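Local coordinates for 2-hydroxyethylphosphonate dioxygenase (Streptomyces viridochromogenes, PDB 4YAR), which is a non-heme iron-dependent dioxygenase that converts 2-hydroxyethylphosphonate to hydroxymethylphosphonate and formate during the biosynthesis of phosphinothricin tripeptide, at residues Gly318-Ala323 with Arg346-Ile351; Ser337-Asp342 with Gly400-Phe405; Asn356-Thr361 with His394-Thr399. The protein carries 1 engineered substitution. All coordinates share one frame; numbering follows the deposited sequence.

Contact 1. Residues Gly318-Ala323 with Arg346-Ile351; sequences GTYEAA and RGADLI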
loop_
_atom_site.group_PDB
_atom_site.type_symbol
_atom_site.label_atom_id
_atom_site.label_comp_id
_atom_site.label_asym_id
_atom_site.label_seq_id
_atom_site.Cartn_x
_atom_site.Cartn_y
_atom_site.Cartn_z
ATOM N N GLY A 318 1.246 23.877 -2.619
ATOM C CA GLY A 318 2.235 24.446 -3.545
ATOM C C GLY A 318 1.552 25.170 -4.706
ATOM O O GLY A 318 0.729 26.017 -4.507
ATOM N N THR A 319 1.839 24.723 -5.918
ATOM C CA THR A 319 1.200 25.268 -7.118
ATOM C C THR A 319 -0.102 24.616 -7.491
ATOM O O THR A 319 -0.717 25.027 -8.472
ATOM C CB THR A 319 2.101 25.154 -8.332
ATOM O OG1 THR A 319 2.546 23.783 -8.475
ATOM C CG2 THR A 319 3.285 26.132 -8.144
ATOM N N TYR A 320 -0.518 23.610 -6.726
ATOM C CA TYR A 320 -1.743 22.876 -7.033
ATOM C C TYR A 320 -2.881 23.297 -6.155
ATOM O O TYR A 320 -2.651 23.900 -5.147
ATOM C CB TYR A 320 -1.468 21.346 -6.888
ATOM C CG TYR A 320 -0.190 20.924 -7.569
ATOM C CD1 TYR A 320 -0.136 20.801 -8.944
ATOM C CD2 TYR A 320 0.978 20.688 -6.849
ATOM C CE1 TYR A 320 1.011 20.450 -9.574
ATOM C CE2 TYR A 320 2.166 20.340 -7.487
ATOM C CZ TYR A 320 2.168 20.219 -8.852
ATOM O OH TYR A 320 3.271 19.851 -9.583
ATOM N N GLU A 321 -4.133 23.013 -6.571
ATOM C CA GLU A 321 -5.266 22.955 -5.651
ATOM C C GLU A 321 -5.588 21.469 -5.364
ATOM O O GLU A 321 -5.556 20.671 -6.263
ATOM C CB GLU A 321 -6.464 23.752 -6.153
ATOM C CG GLU A 321 -7.409 24.204 -5.019
ATOM C CD GLU A 321 -8.691 24.908 -5.472
ATOM O OE1 GLU A 321 -9.550 25.181 -4.622
ATOM O OE2 GLU A 321 -8.850 25.201 -6.664
ATOM N N ALA A 322 -5.776 21.140 -4.095
ATOM C CA ALA A 322 -5.947 19.704 -3.699
ATOM C C ALA A 322 -7.245 19.518 -2.987
ATOM O O ALA A 322 -7.684 20.375 -2.258
ATOM C CB ALA A 322 -4.761 19.241 -2.857
ATOM N N ALA A 323 -7.904 18.358 -3.174
ATOM C CA ALA A 323 -9.017 18.013 -2.343
ATOM C C ALA A 323 -8.879 16.508 -1.984
ATOM O O ALA A 323 -8.327 15.723 -2.770
ATOM C CB ALA A 323 -10.300 18.205 -3.130
ATOM N N ARG A 346 7.270 26.176 -13.641
ATOM C CA ARG A 346 7.432 26.517 -12.225
ATOM C C ARG A 346 6.610 25.612 -11.288
ATOM O O ARG A 346 6.165 26.064 -10.218
ATOM C CB ARG A 346 7.053 28.004 -12.015
ATOM C CG ARG A 346 7.600 28.700 -10.765
ATOM C CD ARG A 346 9.121 28.785 -10.750
ATOM N NE ARG A 346 9.685 29.328 -11.994
ATOM C CZ ARG A 346 10.954 29.176 -12.387
ATOM N NH1 ARG A 346 11.809 28.480 -11.645
ATOM N NH2 ARG A 346 11.361 29.714 -13.536
ATOM N N GLY A 347 6.427 24.345 -11.670
ATOM C CA GLY A 347 5.576 23.415 -10.889
ATOM C C GLY A 347 6.175 23.079 -9.525
ATOM O O GLY A 347 7.393 22.859 -9.432
ATOM N N ALA A 348 5.362 23.064 -8.459
ATOM C CA ALA A 348 5.890 22.768 -7.097
ATOM C C ALA A 348 6.380 21.347 -7.238
ATOM O O ALA A 348 5.700 20.490 -7.955
ATOM C CB ALA A 348 4.831 22.886 -5.980
ATOM N N ASP A 349 7.544 21.084 -6.644
ATOM C CA ASP A 349 8.112 19.771 -6.808
ATOM C C ASP A 349 7.319 18.866 -5.866
ATOM O O ASP A 349 6.980 19.272 -4.737
ATOM C CB ASP A 349 9.635 19.729 -6.561
ATOM C CG ASP A 349 10.441 20.042 -7.848
ATOM O OD1 ASP A 349 9.883 20.687 -8.736
ATOM O OD2 ASP A 349 11.609 19.574 -8.072
ATOM N N LEU A 350 6.918 17.713 -6.398
ATOM C CA LEU A 350 6.378 16.621 -5.615
ATOM C C LEU A 350 7.447 15.558 -5.385
ATOM O O LEU A 350 8.166 15.124 -6.321
ATOM C CB LEU A 350 5.154 16.031 -6.328
ATOM C CG LEU A 350 4.099 17.060 -6.678
ATOM C CD1 LEU A 350 3.111 16.490 -7.674
ATOM C CD2 LEU A 350 3.356 17.606 -5.475
ATOM N N ILE A 351 7.556 15.134 -4.142
ATOM C CA ILE A 351 8.501 14.101 -3.692
ATOM C C ILE A 351 7.596 13.392 -2.637
ATOM O O ILE A 351 7.072 14.000 -1.713
ATOM C CB ILE A 351 9.873 14.599 -3.150
ATOM C CG1 ILE A 351 10.465 15.772 -3.979
ATOM C CG2 ILE A 351 10.929 13.497 -3.248
ATOM C CD1 ILE A 351 11.862 16.288 -3.547
#
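The phenol ring of Y320 meets the side chain of L350 tip to tip, Y320 CE2 coming within 3.6 Å of L350 CD2, while L350 CD1 lies 3.9 Å from Y320 OH. The Y320 hydroxyl also donates to the carbonyl oxygen of A348, with 3.0 Å between Y320 OH and A348 O. The phenol approaches in the carbonyl plane, at a C=O...donor angle of 149°.

T319 supplies a second grip on A348. Its OG1 stands between its own backbone N and carbonyl carbon (chi1 53°), and from there accepts the A348 amide in a nearly straight bond (169°), 2.9 Å from A348 N to T319 OG1. The same oxygen lies over the centre of the Y320 ring, 3.5 Å above its plane. The methyl group T319 CG2 lies 3.5 Å from R346 O. Both backbone polar groups of A348 are thus satisfied by side chains. A348 CB packs 3.9 Å from G318 CA, an approach made possible by the absence of a side chain on G318.

This is how a loop without regular structure is fastened to the start of strand 320-324, which lies between strands 315-317 and 335-343 in the sheet. The loop 346-351 follows strand 335-343 and precedes strand 355-362; Y320 OH also bonds W396 N, and L350 packs on H394 and W396, linking the start of strand 320-324 to strand 394-397.

Contact 2. Residues Ser337-Asp342 with Gly400-Phe405; sequences SFLRVD and GTVLKF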
loop_
_atom_site.group_PDB
_atom_site.type_symbol
_atom_site.label_atom_id
_atom_site.label_comp_id
_atom_site.label_asym_id
_atom_site.label_seq_id
_atom_site.Cartn_x
_atom_site.Cartn_y
_atom_site.Cartn_z
ATOM N N SER A 337 -6.082 11.683 -3.575
ATOM C CA SER A 337 -6.338 13.146 -3.658
ATOM C C SER A 337 -6.778 13.526 -5.082
ATOM O O SER A 337 -6.365 12.884 -6.040
ATOM C CB SER A 337 -5.044 13.936 -3.307
ATOM O OG SER A 337 -4.551 13.575 -2.015
ATOM N N PHE A 338 -7.638 14.526 -5.190
ATOM C CA PHE A 338 -7.916 15.211 -6.475
ATOM C C PHE A 338 -6.957 16.395 -6.555
ATOM O O PHE A 338 -6.839 17.141 -5.572
ATOM C CB PHE A 338 -9.329 15.728 -6.567
ATOM C CG PHE A 338 -10.428 14.738 -6.310
ATOM C CD1 PHE A 338 -10.968 13.966 -7.352
ATOM C CD2 PHE A 338 -11.014 14.642 -5.066
ATOM C CE1 PHE A 338 -12.012 13.074 -7.093
ATOM C CE2 PHE A 338 -12.151 13.817 -4.837
ATOM C CZ PHE A 338 -12.584 12.983 -5.860
ATOM N N LEU A 339 -6.271 16.543 -7.667
ATOM C CA LEU A 339 -5.350 17.681 -7.905
ATOM C C LEU A 339 -5.723 18.516 -9.151
ATOM O O LEU A 339 -5.787 18.021 -10.256
ATOM C CB LEU A 339 -3.935 17.248 -8.066
ATOM C CG LEU A 339 -3.217 16.539 -6.941
ATOM C CD1 LEU A 339 -1.791 16.307 -7.330
ATOM C CD2 LEU A 339 -3.249 17.405 -5.659
ATOM N N ARG A 340 -5.928 19.795 -8.921
ATOM C CA ARG A 340 -6.067 20.777 -10.007
ATOM C C ARG A 340 -4.709 21.438 -10.342
ATOM O O ARG A 340 -4.049 21.933 -9.449
ATOM C CB ARG A 340 -7.091 21.801 -9.534
ATOM C CG ARG A 340 -7.874 22.485 -10.606
ATOM C CD ARG A 340 -8.644 23.631 -10.003
ATOM N NE ARG A 340 -9.953 23.756 -10.616
ATOM C CZ ARG A 340 -10.764 24.812 -10.475
ATOM N NH1 ARG A 340 -10.399 25.855 -9.722
ATOM N NH2 ARG A 340 -11.951 24.821 -11.088
ATOM N N VAL A 341 -4.303 21.405 -11.627
ATOM C CA VAL A 341 -3.057 21.957 -12.094
ATOM C C VAL A 341 -3.425 23.212 -12.927
ATOM O O VAL A 341 -4.351 23.162 -13.715
ATOM C CB VAL A 341 -2.314 20.910 -13.008
ATOM C CG1 VAL A 341 -0.961 21.424 -13.427
ATOM C CG2 VAL A 341 -2.190 19.575 -12.280
ATOM N N ASP A 342 -2.677 24.272 -12.769
ATOM C CA ASP A 342 -2.980 25.519 -13.500
ATOM C C ASP A 342 -1.773 26.419 -13.737
ATOM O O ASP A 342 -1.747 27.511 -13.200
ATOM C CB ASP A 342 -4.062 26.316 -12.713
ATOM C CG ASP A 342 -3.551 26.889 -11.335
ATOM O OD1 ASP A 342 -2.526 26.433 -10.762
ATOM O OD2 ASP A 342 -4.214 27.824 -10.811
ATOM N N GLY A 400 -5.484 21.524 -16.102
ATOM C CA GLY A 400 -6.140 20.253 -16.090
ATOM C C GLY A 400 -6.218 19.708 -14.688
ATOM O O GLY A 400 -6.102 20.447 -13.678
ATOM N N THR A 401 -6.594 18.450 -14.641
ATOM C CA THR A 401 -6.920 17.758 -13.400
ATOM C C THR A 401 -6.337 16.380 -13.473
ATOM O O THR A 401 -6.394 15.673 -14.501
ATOM C CB THR A 401 -8.454 17.616 -13.182
ATOM O OG1 THR A 401 -9.047 18.887 -13.265
ATOM C CG2 THR A 401 -8.781 17.051 -11.750
ATOM N N VAL A 402 -5.815 15.964 -12.334
ATOM C CA VAL A 402 -5.295 14.647 -12.237
ATOM C C VAL A 402 -5.709 14.037 -10.908
ATOM O O VAL A 402 -5.740 14.749 -9.885
ATOM C CB VAL A 402 -3.763 14.670 -12.458
ATOM C CG1 VAL A 402 -3.039 15.370 -11.315
ATOM C CG2 VAL A 402 -3.203 13.270 -12.582
ATOM N N LEU A 403 -5.954 12.734 -10.901
ATOM C CA LEU A 403 -6.193 12.033 -9.606
ATOM C C LEU A 403 -4.868 11.415 -9.160
ATOM O O LEU A 403 -4.128 10.896 -9.995
ATOM C CB LEU A 403 -7.246 10.945 -9.801
ATOM C CG LEU A 403 -8.647 11.308 -10.316
ATOM C CD1 LEU A 403 -9.665 10.209 -10.118
ATOM C CD2 LEU A 403 -9.112 12.579 -9.695
ATOM N N LYS A 404 -4.549 11.588 -7.866
ATOM C CA LYS A 404 -3.320 11.121 -7.286
ATOM C C LYS A 404 -3.644 10.049 -6.257
ATOM O O LYS A 404 -4.269 10.323 -5.200
ATOM C CB LYS A 404 -2.560 12.240 -6.623
ATOM C CG LYS A 404 -1.374 11.772 -5.810
ATOM C CD LYS A 404 -0.589 13.001 -5.413
ATOM C CE LYS A 404 0.661 12.642 -4.632
ATOM N NZ LYS A 404 1.738 13.433 -5.187
ATOM N N PHE A 405 -3.168 8.864 -6.502
ATOM C CA PHE A 405 -3.347 7.737 -5.555
ATOM C C PHE A 405 -1.990 7.384 -4.998
ATOM O O PHE A 405 -0.944 7.506 -5.665
ATOM C CB PHE A 405 -4.011 6.513 -6.218
ATOM C CG PHE A 405 -5.375 6.756 -6.783
ATOM C CD1 PHE A 405 -6.510 6.678 -5.958
ATOM C CD2 PHE A 405 -5.543 7.131 -8.091
ATOM C CE1 PHE A 405 -7.794 6.863 -6.479
ATOM C CE2 PHE A 405 -6.818 7.305 -8.620
ATOM C CZ PHE A 405 -7.938 7.203 -7.806
#
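Strands 337-342 and 400-405 run antiparallel at 152°, their axes 4.8 Å apart, and S337-K404, L339-V402 and V341-G400 form the hydrogen-bonded pairs, each closed by two N-H...O bonds. Within the non-hydrogen-bonded R340-T401 pair, T401 CA also makes a C-H...O contact of 3.4 Å with L339 O.

Side chains alternate between the two faces. On the one carrying F338, R340, T401 and L403, the side chains of F338 and L403 lie side by side and point the same way, packed tightly with 3.3 Å between F338 CD1 and L403 CD2. The T401 methyl CG2 sits 3.5 Å from L339 O. On the opposite face, V402 CG1 meets L339 CB at 3.9 Å. The tip of L339 slants across the aliphatic chain of K404, with L339 CD1 4.0 Å from K404 CD; beyond it, K404 NZ makes a salt bridge to D352 and a hydrogen bond to Y358 OH.

F338 also packs on V136 and L403 on L138, both in strand 133-140 of another sheet, while V402 touches Y358. An antiparallel strand pair with one face packed against a second sheet is consistent with the cupin-type beta-barrel of this enzyme family.

Contact 3. Residues Asn356-Thr361 with His394-Thr399; sequences NHYVVT and HRWHGT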
loop_
_atom_site.group_PDB
_atom_site.type_symbol
_atom_site.label_atom_id
_atom_site.label_comp_id
_atom_site.label_asym_id
_atom_site.label_seq_id
_atom_site.Cartn_x
_atom_site.Cartn_y
_atom_site.Cartn_z
ATOM N N ASN A 356 3.326 6.565 -6.170
ATOM C CA ASN A 356 2.125 7.248 -6.642
ATOM C C ASN A 356 1.628 6.630 -7.950
ATOM O O ASN A 356 2.460 6.255 -8.856
ATOM C CB ASN A 356 2.402 8.740 -6.989
ATOM C CG ASN A 356 2.788 9.611 -5.790
ATOM O OD1 ASN A 356 2.273 9.494 -4.709
ATOM N ND2 ASN A 356 3.715 10.565 -6.039
ATOM N N HIS A 357 0.299 6.649 -8.131
ATOM C CA HIS A 357 -0.300 6.358 -9.391
ATOM C C HIS A 357 -1.203 7.491 -9.768
ATOM O O HIS A 357 -2.012 7.985 -8.869
ATOM C CB HIS A 357 -1.148 5.052 -9.332
ATOM C CG HIS A 357 -0.379 3.821 -9.002
ATOM N ND1 HIS A 357 -0.007 2.908 -9.966
ATOM C CD2 HIS A 357 0.039 3.309 -7.836
ATOM C CE1 HIS A 357 0.559 1.877 -9.392
ATOM N NE2 HIS A 357 0.638 2.113 -8.120
ATOM N N TYR A 358 -0.999 8.055 -10.966
ATOM C CA TYR A 358 -1.769 9.204 -11.355
ATOM C C TYR A 358 -2.639 8.898 -12.569
ATOM O O TYR A 358 -2.175 8.215 -13.495
ATOM C CB TYR A 358 -0.858 10.386 -11.806
ATOM C CG TYR A 358 -0.065 11.095 -10.733
ATOM C CD1 TYR A 358 -0.638 12.051 -9.922
ATOM C CD2 TYR A 358 1.254 10.781 -10.524
ATOM C CE1 TYR A 358 0.093 12.724 -8.997
ATOM C CE2 TYR A 358 2.008 11.431 -9.587
ATOM C CZ TYR A 358 1.424 12.418 -8.805
ATOM O OH TYR A 358 2.148 13.087 -7.846
ATOM N N VAL A 359 -3.832 9.462 -12.609
ATOM C CA VAL A 359 -4.674 9.461 -13.841
ATOM C C VAL A 359 -5.253 10.807 -14.159
ATOM O O VAL A 359 -5.834 11.527 -13.267
ATOM C CB VAL A 359 -5.757 8.363 -13.830
ATOM C CG1 VAL A 359 -6.734 8.573 -12.695
ATOM C CG2 VAL A 359 -6.487 8.294 -15.199
ATOM N N VAL A 360 -5.055 11.215 -15.403
ATOM C CA VAL A 360 -5.493 12.520 -15.872
ATOM C C VAL A 360 -6.995 12.444 -16.189
ATOM O O VAL A 360 -7.437 11.538 -16.875
ATOM C CB VAL A 360 -4.759 12.961 -17.168
ATOM C CG1 VAL A 360 -5.276 14.289 -17.617
ATOM C CG2 VAL A 360 -3.273 13.040 -16.987
ATOM N N THR A 361 -7.746 13.389 -15.678
ATOM C CA THR A 361 -9.185 13.485 -15.924
ATOM C C THR A 361 -9.598 14.690 -16.740
ATOM O O THR A 361 -10.672 14.651 -17.346
ATOM C CB THR A 361 -10.003 13.490 -14.677
ATOM O OG1 THR A 361 -9.665 14.613 -13.873
ATOM C CG2 THR A 361 -9.775 12.191 -13.858
ATOM N N HIS A 394 9.243 15.017 -9.018
ATOM C CA HIS A 394 8.410 15.243 -10.232
ATOM C C HIS A 394 7.487 16.423 -10.022
ATOM O O HIS A 394 7.358 17.019 -8.923
ATOM C CB HIS A 394 7.613 13.944 -10.607
ATOM C CG HIS A 394 6.606 13.526 -9.577
ATOM N ND1 HIS A 394 6.945 12.961 -8.367
ATOM C CD2 HIS A 394 5.253 13.615 -9.584
ATOM C CE1 HIS A 394 5.853 12.688 -7.683
ATOM N NE2 HIS A 394 4.811 13.086 -8.399
ATOM N N ARG A 395 6.879 16.850 -11.121
ATOM C CA ARG A 395 5.960 17.963 -11.082
ATOM C C ARG A 395 5.046 17.857 -12.317
ATOM O O ARG A 395 5.347 17.172 -13.273
ATOM C CB ARG A 395 6.733 19.290 -11.093
ATOM C CG ARG A 395 7.551 19.425 -12.337
ATOM C CD ARG A 395 8.571 20.529 -12.162
ATOM N NE ARG A 395 9.684 20.074 -11.336
ATOM C CZ ARG A 395 10.658 19.272 -11.730
ATOM N NH1 ARG A 395 10.730 18.878 -12.969
ATOM N NH2 ARG A 395 11.610 18.897 -10.861
ATOM N N TRP A 396 3.901 18.491 -12.211
ATOM C CA TRP A 396 2.921 18.603 -13.332
ATOM C C TRP A 396 2.851 20.081 -13.802
ATOM O O TRP A 396 2.817 20.989 -12.950
ATOM C CB TRP A 396 1.556 18.158 -12.914
ATOM C CG TRP A 396 1.392 16.719 -12.628
ATOM C CD1 TRP A 396 1.508 16.139 -11.415
ATOM C CD2 TRP A 396 1.034 15.669 -13.551
ATOM N NE1 TRP A 396 1.283 14.770 -11.523
ATOM C CE2 TRP A 396 0.992 14.460 -12.818
ATOM C CE3 TRP A 396 0.777 15.612 -14.923
ATOM C CZ2 TRP A 396 0.695 13.245 -13.417
ATOM C CZ3 TRP A 396 0.505 14.416 -15.507
ATOM C CH2 TRP A 396 0.416 13.239 -14.755
ATOM N N HIS A 397 2.789 20.276 -15.125
ATOM C CA HIS A 397 2.516 21.605 -15.762
ATOM C C HIS A 397 1.281 21.445 -16.678
ATOM O O HIS A 397 0.953 20.335 -17.107
ATOM C CB HIS A 397 3.669 22.170 -16.693
ATOM C CG HIS A 397 5.039 22.230 -16.068
ATOM N ND1 HIS A 397 5.281 22.716 -14.791
ATOM C CD2 HIS A 397 6.251 21.904 -16.572
ATOM C CE1 HIS A 397 6.581 22.636 -14.518
ATOM N NE2 HIS A 397 7.184 22.152 -15.586
ATOM N N GLY A 398 0.646 22.577 -17.021
ATOM C CA GLY A 398 -0.582 22.560 -17.845
ATOM C C GLY A 398 -1.796 23.020 -17.077
ATOM O O GLY A 398 -1.678 23.615 -16.014
ATOM N N THR A 399 -2.980 22.857 -17.685
ATOM C CA THR A 399 -4.207 23.269 -17.115
ATOM C C THR A 399 -5.145 22.081 -17.243
ATOM O O THR A 399 -5.520 21.670 -18.321
ATOM C CB THR A 399 -4.766 24.494 -17.886
ATOM O OG1 THR A 399 -3.867 25.581 -17.639
ATOM C CG2 THR A 399 -6.159 24.887 -17.385
#
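Y358 and W396 pass alongside one another, pointing opposite ways, and the indole turns its edge to the face of the phenol ring. The planes of Y358 and the five-membered ring of W396 are 75° apart and their centroids 4.7 Å, an edge-to-face (T-shaped) pair. W396 NE1 stands over the centre of the Y358 ring, 3.4 Å above its plane, so that its N-H is aimed at the pi cloud. Further along the same indole edge, W396 CZ2 comes within 3.5 Å of Y358 CG and also packs against Y358 CB. V360 CG2 approaches the six-membered ring, 4.3 Å from W396 CZ3.

H394 deals with the other end of Y358. These two side chains reach toward each other tip to tip, and the two rings, with planes at 69°, meet at their edges without overlapping. A chi1 of 64° sets H394 CG on the side of Y358. The Y358 hydroxyl lies in the imidazole plane, at the edge, and forms a hydrogen bond of 2.7 Å between Y358 OH and H394 NE2.

The strands themselves stay far apart, with axes 11.7 Å from each other, so this aromatic cluster fills the space between two facing sheets. L365, L367 and L380 cover W396, and L350 packs against both Y358 and H394.

Chemically, a buried phenol is gripped at two points. Its oxygen bonds H394 NE2 and also K404 NZ, whose charge is paired with D352, while H394 ND1 is held by the carbonyl of V392. The nearby ammonium would probably polarise the hydroxyl, and the hydrogen bonds at its oxygen and the indole over its face probably restrict the ring's rotation.

How the contacts relate
The three contacts form one continuous patch of the same barrel. Contacts 1 and 2 have centres about 9 Å apart and are joined along neighbouring strands, A323 O lying 2.8 Å from F338 N. Contacts 1 and 3, about 10 Å apart, meet through a salt bridge of 2.7 Å between D349 OD1 and R395 NE. Contacts 2 and 3 are nearest, their centres about 6 Å apart; strands 400-407 and 355-362 adjoin, and L403 N is 2.7 Å from V359 O. Contact 2 comes nearest the substrate site: the L403 side chain is about 11 Å from that of S196, which binds substrate in a site shared between the dimer's two subunits.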